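Long-range contact in fimbrial protein MyfA (Yersinia enterocolitica, PDB 5LND), which is the major structural subunit of the Myf fimbriae, surface polymers of pathogenic Yersinia that probably act in virulence: residues 4-9 against 122-127. Residues are numbered along the deposited sequence; the frame is centred on the assembly and turned at random.
Sequences VEFKAT and KDISAT
F6 has the largest share of this contact, its ring lying between I124 and A126 of the facing strand. With CG anti to the backbone N (chi1 -175°), the ring is set beside the carbonyl carbon of F6, where it lies alongside I124 and A126. The delta-methyl of I124 sits over one face, CD1 being 4.1 Å from the F6 ring centroid and nearly on the normal, a CH-pi contact. In I124, CG1 takes the crowded position between backbone N and carbonyl carbon (chi1 51°), and this carries CD1 over the phenyl group. A126 comes in obliquely, and its CB is only 3.4 Å from CE2 of F6, a tight fit. The main chain itself meets the edge of the ring, near its plane, where C of S125 is 4.0 Å from CD2 of F6.

A further apolar contact extends the seam to V4. CG2 of I124 is shared, touching CG1 of V4 at 3.7 Å and CB of F6 at 4.0 Å. At the other end, the methyl CB of A8 packs on a polar backbone atom, 3.3 Å from O of T127, a van der Waals contact.

No hydrogen bond joins the two strands, although they run almost parallel, with axes approaching to 6.0 Å. Each uses its backbone elsewhere: E5 and K7 pair with V28 and H26 of strand 22-30, and K122 and I124 with V105 and G103 of strand 97-108. The contact therefore joins edge strands of two different sheets along one side of the Ig-like sandwich, and F25 adds a stacked ring beside F6. In this self-complemented subunit, strand 118-130 is consistent with the fused donor strand; here its cohesion with 4-8 depends on shape and apolar contact, centred on I124, buried against F6 and V4.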
loop_
_atom_site.group_PDB
_atom_site.type_symbol
_atom_site.label_atom_id
_atom_site.label_comp_id
_atom_site.label_asym_id
_atom_site.label_seq_id
_atom_site.Cartn_x
_atom_site.Cartn_y
_atom_site.Cartn_z
ATOM N N VAL B 4 -21.915 7.432 18.857
ATOM C CA VAL B 4 -21.346 6.560 17.831
ATOM C C VAL B 4 -20.391 5.587 18.505
ATOM O O VAL B 4 -19.719 5.952 19.460
ATOM C CB VAL B 4 -20.568 7.372 16.775
ATOM C CG1 VAL B 4 -20.043 6.476 15.674
ATOM C CG2 VAL B 4 -21.447 8.443 16.186
ATOM N N GLU B 5 -20.349 4.341 18.051
ATOM C CA GLU B 5 -19.250 3.468 18.451
ATOM C C GLU B 5 -18.638 2.794 17.245
ATOM O O GLU B 5 -19.343 2.245 16.412
ATOM C CB GLU B 5 -19.671 2.415 19.473
ATOM C CG GLU B 5 -18.563 1.379 19.784
ATOM C CD GLU B 5 -17.365 1.934 20.584
ATOM O OE1 GLU B 5 -16.725 2.924 20.159
ATOM O OE2 GLU B 5 -17.041 1.350 21.642
ATOM N N PHE B 6 -17.314 2.835 17.171
ATOM C CA PHE B 6 -16.581 2.263 16.055
ATOM C C PHE B 6 -15.368 1.493 16.574
ATOM O O PHE B 6 -14.465 2.071 17.178
ATOM C CB PHE B 6 -16.139 3.380 15.117
ATOM C CG PHE B 6 -15.477 2.895 13.866
ATOM C CD1 PHE B 6 -16.200 2.206 12.913
ATOM C CD2 PHE B 6 -14.139 3.146 13.635
ATOM C CE1 PHE B 6 -15.604 1.763 11.753
ATOM C CE2 PHE B 6 -13.535 2.715 12.474
ATOM C CZ PHE B 6 -14.272 2.021 11.533
ATOM N N LYS B 7 -15.358 0.185 16.342
ATOM C CA LYS B 7 -14.322 -0.680 16.875
ATOM C C LYS B 7 -13.879 -1.656 15.815
ATOM O O LYS B 7 -14.650 -1.996 14.924
ATOM C CB LYS B 7 -14.848 -1.473 18.069
ATOM C CG LYS B 7 -15.286 -0.627 19.237
ATOM C CD LYS B 7 -15.450 -1.460 20.498
ATOM C CE LYS B 7 -16.422 -2.602 20.285
ATOM N NZ LYS B 7 -16.824 -3.228 21.576
ATOM N N ALA B 8 -12.636 -2.108 15.913
ATOM C CA ALA B 8 -12.179 -3.200 15.073
ATOM C C ALA B 8 -12.901 -4.445 15.560
ATOM O O ALA B 8 -13.223 -4.555 16.744
ATOM C CB ALA B 8 -10.671 -3.367 15.171
ATOM N N THR B 9 -13.169 -5.381 14.660
ATOM C CA THR B 9 -13.861 -6.599 15.050
ATOM C C THR B 9 -12.920 -7.582 15.738
ATOM O O THR B 9 -11.717 -7.345 15.815
ATOM C CB THR B 9 -14.503 -7.278 13.868
ATOM O OG1 THR B 9 -13.518 -7.470 12.852
ATOM C CG2 THR B 9 -15.658 -6.444 13.326
ATOM N N LYS B 122 -19.272 13.667 14.298
ATOM C CA LYS B 122 -18.252 13.177 15.213
ATOM C C LYS B 122 -17.227 12.358 14.445
ATOM O O LYS B 122 -17.599 11.530 13.613
ATOM C CB LYS B 122 -18.904 12.303 16.286
ATOM C CG LYS B 122 -17.934 11.735 17.311
ATOM C CD LYS B 122 -18.645 10.943 18.407
ATOM C CE LYS B 122 -17.968 11.125 19.755
ATOM N NZ LYS B 122 -16.491 11.017 19.669
ATOM N N ASP B 123 -15.947 12.580 14.726
ATOM C CA ASP B 123 -14.891 11.773 14.132
ATOM C C ASP B 123 -14.823 10.365 14.712
ATOM O O ASP B 123 -14.948 10.170 15.922
ATOM C CB ASP B 123 -13.531 12.405 14.383
ATOM C CG ASP B 123 -13.263 13.597 13.521
ATOM O OD1 ASP B 123 -13.847 13.724 12.426
ATOM O OD2 ASP B 123 -12.422 14.399 13.958
ATOM N N ILE B 124 -14.565 9.392 13.849
ATOM C CA ILE B 124 -14.304 8.039 14.304
ATOM C C ILE B 124 -12.892 7.632 13.899
ATOM O O ILE B 124 -12.321 8.197 12.966
ATOM C CB ILE B 124 -15.326 7.041 13.741
ATOM C CG1 ILE B 124 -15.445 7.187 12.226
ATOM C CG2 ILE B 124 -16.678 7.231 14.404
ATOM C CD1 ILE B 124 -16.301 6.134 11.600
ATOM N N SER B 125 -12.335 6.659 14.612
ATOM C CA SER B 125 -10.981 6.181 14.349
ATOM C C SER B 125 -10.808 4.803 14.998
ATOM O O SER B 125 -11.176 4.599 16.162
ATOM C CB SER B 125 -9.944 7.186 14.877
ATOM O OG SER B 125 -8.619 6.828 14.534
ATOM N N ALA B 126 -10.289 3.850 14.230
ATOM C CA ALA B 126 -9.999 2.517 14.757
ATOM C C ALA B 126 -8.895 1.845 13.943
ATOM O O ALA B 126 -8.673 2.182 12.780
ATOM C CB ALA B 126 -11.250 1.649 14.775
ATOM N N THR B 127 -8.196 0.896 14.557
ATOM C CA THR B 127 -7.149 0.169 13.853
ATOM C C THR B 127 -7.393 -1.326 13.959
ATOM O O THR B 127 -7.784 -1.815 15.010
ATOM C CB THR B 127 -5.736 0.513 14.384
ATOM O OG1 THR B 127 -5.606 0.043 15.725
ATOM C CG2 THR B 127 -5.485 2.007 14.353
#